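Side-chain contacts in uncharacterized protein (Leptospirillum rubarum, PDB 3OMD), which is of unknown function, a bacterial protein whose regular secondary structure is all helix, from a family defined by a domain not yet characterised: residues A35-T40 / K64-V69; R28-A33 / P73-M78. All coordinates share one frame; numbering follows the deposited sequence.

Contact 1: A35-T40 / K64-V69; sequences AHVAGT and KFAEAV
Within 35-40, His36 is the first residue to meet the 64-69 segment, through one carbon of its imidazole: CD2 lies 3.9 Å from the Ala66 CB. The methyl approaches the ring obliquely. With CG anti to the backbone N (chi1 166°) and the ring turned roughly crosswise by chi2 of 77°, CD2 is brought round to the Ala66 methyl, while the same ring stacks with Tyr46 from a neighbouring loop. The imidazole therefore has an aromatic partner outside the pair of helices as well as an aliphatic one within it.

One residue on, Val37 gives the other half of the contact. Its CG1 takes the position anti to the backbone N, and this turns CG2 toward helix 62-69. CG2 sits 3.6 Å from the Ala66 O and 4.2 Å from the Ala66 CB, so this single branch touches both the backbone and the side chain of the same residue. Ala66 is the hub of the contact: its small methyl lets the backbones come close, with the CA atoms of Val37 and Ala66 6.8 Å apart.

The helix ends at Ala38. Gly39 has a positive phi, and a Schellman motif closes the end, with Thr40 N bonded to Ala35 O at 3.0 Å and Gly39 N to His36 O at 3.2 Å. The chain then turns away from helix 62-69, and Thr40 OG1 bonds to Met6 O.

Between the two segments the joint rests on van der Waals contact alone, on a small patch of 110 Å². A polar tie between the same two helices comes from next door, where Arg34 NH1 bonds to Val69 O, so apolar contact and a neighbouring side-chain-to-carbonyl bond probably both help to set their spacing.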
# COMPACT_ATOMS: atom_id res chain seq x y z
N ALA A 35 -5.45 -0.80 10.87
CA ALA A 35 -6.81 -1.32 10.79
C ALA A 35 -6.86 -2.83 11.07
O ALA A 35 -7.81 -3.33 11.71
CB ALA A 35 -7.39 -0.99 9.42
N HIS A 36 -5.84 -3.56 10.61
CA HIS A 36 -5.75 -4.98 10.90
C HIS A 36 -5.70 -5.27 12.41
O HIS A 36 -6.46 -6.14 12.89
CB HIS A 36 -4.51 -5.50 10.20
CG HIS A 36 -4.09 -6.86 10.65
ND1 HIS A 36 -4.73 -8.01 10.25
CD2 HIS A 36 -3.06 -7.25 11.44
CE1 HIS A 36 -4.12 -9.05 10.77
NE2 HIS A 36 -3.09 -8.63 11.49
N VAL A 37 -4.85 -4.54 13.14
CA VAL A 37 -4.74 -4.67 14.62
C VAL A 37 -6.11 -4.39 15.23
O VAL A 37 -6.58 -5.12 16.13
CB VAL A 37 -3.64 -3.69 15.20
CG1 VAL A 37 -3.74 -3.56 16.76
CG2 VAL A 37 -2.23 -4.22 14.76
N ALA A 38 -6.75 -3.33 14.74
CA ALA A 38 -8.06 -2.88 15.24
C ALA A 38 -9.24 -3.79 14.88
O ALA A 38 -10.29 -3.71 15.52
CB ALA A 38 -8.34 -1.42 14.75
N GLY A 39 -9.12 -4.61 13.83
CA GLY A 39 -10.28 -5.36 13.31
C GLY A 39 -11.26 -4.53 12.49
O GLY A 39 -12.47 -4.86 12.43
N THR A 40 -10.76 -3.52 11.78
CA THR A 40 -11.62 -2.58 11.07
C THR A 40 -11.15 -2.34 9.62
O THR A 40 -11.08 -1.22 9.13
CB THR A 40 -11.74 -1.28 11.85
OG1 THR A 40 -10.42 -0.82 12.20
CG2 THR A 40 -12.55 -1.48 13.15
N LYS A 64 5.24 -9.18 12.44
CA LYS A 64 6.13 -8.26 13.19
C LYS A 64 5.88 -6.81 12.84
O LYS A 64 5.91 -5.95 13.75
CB LYS A 64 7.59 -8.63 12.97
CG LYS A 64 7.92 -10.03 13.48
CD LYS A 64 9.37 -10.34 13.32
CE LYS A 64 9.65 -11.74 13.89
NZ LYS A 64 11.10 -12.08 13.81
N PHE A 65 5.59 -6.51 11.57
CA PHE A 65 5.26 -5.14 11.18
C PHE A 65 3.99 -4.65 11.85
O PHE A 65 3.98 -3.53 12.40
CB PHE A 65 5.18 -5.09 9.66
CG PHE A 65 4.88 -3.72 9.10
CD1 PHE A 65 5.91 -2.85 8.79
CD2 PHE A 65 3.58 -3.32 8.87
CE1 PHE A 65 5.64 -1.60 8.24
CE2 PHE A 65 3.29 -2.06 8.35
CZ PHE A 65 4.33 -1.19 8.03
N ALA A 66 2.94 -5.49 11.89
CA ALA A 66 1.70 -5.08 12.52
C ALA A 66 1.93 -4.85 14.01
O ALA A 66 1.37 -3.92 14.57
CB ALA A 66 0.56 -6.12 12.27
N GLU A 67 2.71 -5.71 14.65
CA GLU A 67 3.02 -5.50 16.07
C GLU A 67 3.81 -4.22 16.30
O GLU A 67 3.55 -3.47 17.26
CB GLU A 67 3.80 -6.69 16.64
CG GLU A 67 4.10 -6.55 18.18
CD GLU A 67 2.85 -6.50 19.06
OE1 GLU A 67 1.81 -7.08 18.64
OE2 GLU A 67 2.90 -5.87 20.16
N ALA A 68 4.75 -3.95 15.39
CA ALA A 68 5.61 -2.79 15.55
C ALA A 68 4.84 -1.48 15.49
O ALA A 68 5.17 -0.52 16.22
CB ALA A 68 6.72 -2.79 14.49
N VAL A 69 3.80 -1.41 14.65
CA VAL A 69 3.07 -0.16 14.52
C VAL A 69 2.28 0.18 15.79
O VAL A 69 2.05 1.37 16.03
CB VAL A 69 2.17 -0.09 13.26
CG1 VAL A 69 2.97 -0.35 12.01
CG2 VAL A 69 0.97 -0.98 13.40

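Contact 2: R28-A33 / P73-M78; sequences RVIDKA and PQDQDM
Ile30 lays the end of its longer branch against the base of Met78, a selenomethionine in this crystal: Ile30 CD1 is 3.7 Å from Met78 CB, and Ile30 CG1 follows at 4.2 Å from that same CB. The two chains run alongside one another in opposite senses. On the isoleucine, CG1 lies anti to the carbonyl carbon (chi1 -71°) and CD1 continues the chain almost fully extended (chi2 167°), a shape that carries the terminal methyl across to the first turn of helix 75-85. Met78 is folded instead, bent at both chi2 and chi3, and its selenium end is turned toward helix 62-69, where Phe65 and Val69 touch it. Phe65 also packs on Ile30, so the isoleucine and the methionine share an aromatic neighbour.

The methyl CD1 has a second, polar neighbour in Asp75, whose OD1 stands 3.9 Å away as the carboxylate passes the methyl at a slant. The carboxylate is engaged elsewhere: its OD2 makes a salt bridge to Arg14 NH1. Asp31, one residue past Ile30, binds the same guanidinium through its own OD2, at Arg14 NE. Arg14 thus bridges two acids, whose OD1 atoms are 5.6 Å apart, and its positive charge probably offsets their mutual repulsion.

Asp75 also opens the helix, just after Gln74 at the N-cap; Met78 N bonds back to Gln74 O at 3.1 Å. A negative charge at this end should suit the helix dipole. Met78 points toward Ile30 from this turn, and the carboxylate end of Asp75 comes round to it.

The arrangement is that of an all-helical core: the middle of helix 26-38 buries an aliphatic residue against the amino-terminal turn of helix 75-85, with an acid–arginine–acid bridge running beside the apolar seam.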
# COMPACT_ATOMS: atom_id res chain seq x y z
N ARG A 28 0.61 3.43 3.04
CA ARG A 28 -0.63 2.70 2.83
C ARG A 28 -0.68 1.45 3.73
O ARG A 28 -1.71 1.16 4.36
CB ARG A 28 -0.72 2.29 1.36
CG ARG A 28 -2.04 1.57 1.00
CD ARG A 28 -2.12 1.44 -0.50
NE ARG A 28 -3.43 0.93 -0.92
CZ ARG A 28 -4.51 1.68 -1.09
NH1 ARG A 28 -4.46 3.00 -0.92
NH2 ARG A 28 -5.66 1.10 -1.47
N VAL A 29 0.42 0.71 3.78
CA VAL A 29 0.42 -0.50 4.60
C VAL A 29 0.54 -0.21 6.09
O VAL A 29 0.08 -1.02 6.89
CB VAL A 29 1.47 -1.52 4.07
CG1 VAL A 29 2.92 -1.14 4.45
CG2 VAL A 29 1.15 -2.91 4.58
N ILE A 30 1.18 0.90 6.47
CA ILE A 30 1.01 1.35 7.87
C ILE A 30 -0.47 1.47 8.23
O ILE A 30 -0.92 0.95 9.26
CB ILE A 30 1.77 2.68 8.11
CG1 ILE A 30 3.29 2.40 8.09
CG2 ILE A 30 1.35 3.34 9.46
CD1 ILE A 30 4.10 3.76 8.00
N ASP A 31 -1.22 2.13 7.36
CA ASP A 31 -2.64 2.35 7.65
C ASP A 31 -3.39 1.04 7.71
O ASP A 31 -4.22 0.83 8.60
CB ASP A 31 -3.26 3.24 6.58
CG ASP A 31 -2.73 4.67 6.62
OD1 ASP A 31 -2.09 5.09 7.61
OD2 ASP A 31 -2.95 5.41 5.62
N LYS A 32 -3.09 0.15 6.77
CA LYS A 32 -3.77 -1.15 6.75
C LYS A 32 -3.38 -1.99 7.97
O LYS A 32 -4.23 -2.70 8.53
CB LYS A 32 -3.45 -1.93 5.46
CG LYS A 32 -4.08 -1.24 4.21
CD LYS A 32 -3.59 -1.82 2.87
CE LYS A 32 -3.99 -3.24 2.78
NZ LYS A 32 -3.34 -3.85 1.52
N ALA A 33 -2.11 -1.91 8.40
CA ALA A 33 -1.69 -2.61 9.59
C ALA A 33 -2.44 -2.12 10.81
O ALA A 33 -2.86 -2.90 11.66
CB ALA A 33 -0.20 -2.48 9.80
N PRO A 73 3.17 5.31 16.77
CA PRO A 73 2.03 6.00 16.22
C PRO A 73 2.37 6.97 15.09
O PRO A 73 1.49 7.29 14.28
CB PRO A 73 1.45 6.79 17.43
CG PRO A 73 2.60 6.92 18.35
CD PRO A 73 3.41 5.68 18.19
N GLN A 74 3.63 7.37 15.01
CA GLN A 74 4.03 8.32 14.00
C GLN A 74 4.77 7.62 12.86
O GLN A 74 5.55 6.69 13.08
CB GLN A 74 4.94 9.37 14.62
CG GLN A 74 4.37 10.07 15.87
CD GLN A 74 2.93 10.59 15.70
OE1 GLN A 74 2.13 10.55 16.66
NE2 GLN A 74 2.60 11.08 14.51
N ASP A 75 4.56 8.13 11.66
CA ASP A 75 5.24 7.61 10.45
C ASP A 75 6.76 7.53 10.65
O ASP A 75 7.38 6.58 10.19
CB ASP A 75 4.96 8.54 9.25
CG ASP A 75 3.63 8.27 8.59
OD1 ASP A 75 2.90 7.32 8.95
OD2 ASP A 75 3.32 9.04 7.67
N GLN A 76 7.37 8.56 11.25
CA GLN A 76 8.81 8.54 11.38
C GLN A 76 9.25 7.35 12.22
O GLN A 76 10.31 6.76 11.97
CB GLN A 76 9.37 9.85 11.93
CG GLN A 76 9.47 10.95 10.83
CD GLN A 76 10.54 10.66 9.75
OE1 GLN A 76 11.69 10.36 10.07
NE2 GLN A 76 10.15 10.74 8.50
N ASP A 77 8.42 6.98 13.20
CA ASP A 77 8.80 5.88 14.04
C ASP A 77 8.64 4.55 13.32
O ASP A 77 9.49 3.65 13.46
CB ASP A 77 8.08 5.98 15.37
CG ASP A 77 8.66 7.18 16.18
OD1 ASP A 77 9.90 7.27 16.30
OD2 ASP A 77 7.92 8.07 16.57
N MSE A 78 7.60 4.42 12.51
CA MSE A 78 7.48 3.20 11.74
C MSE A 78 8.59 3.11 10.67
O MSE A 78 9.12 2.04 10.40
CB MSE A 78 6.10 3.11 11.09
CG MSE A 78 5.05 2.67 11.96
SE MSE A 78 5.62 0.85 12.73
CE MSE A 78 6.06 -0.19 11.12

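How the contacts relate
Helix 26-38 comes first in the chain and serves both contacts, giving residues 28-33 to contact 2 and its carboxy-terminal end to contact 1. From there the chain runs through helix 50-58 into helix 62-69, where contact 1 closes a loop of 23 residues. It continues to the start of helix 75-85, where contact 2 closes a wider loop of 39 residues with the first nested inside it. The centres of the contacts are about 9 Å apart. Helices 62-69 and 75-85, consecutive in the chain, are both docked on helix 26-38, and Phe65, on helix 62-69, joins the two areas, packing also on Val29 and Ala33.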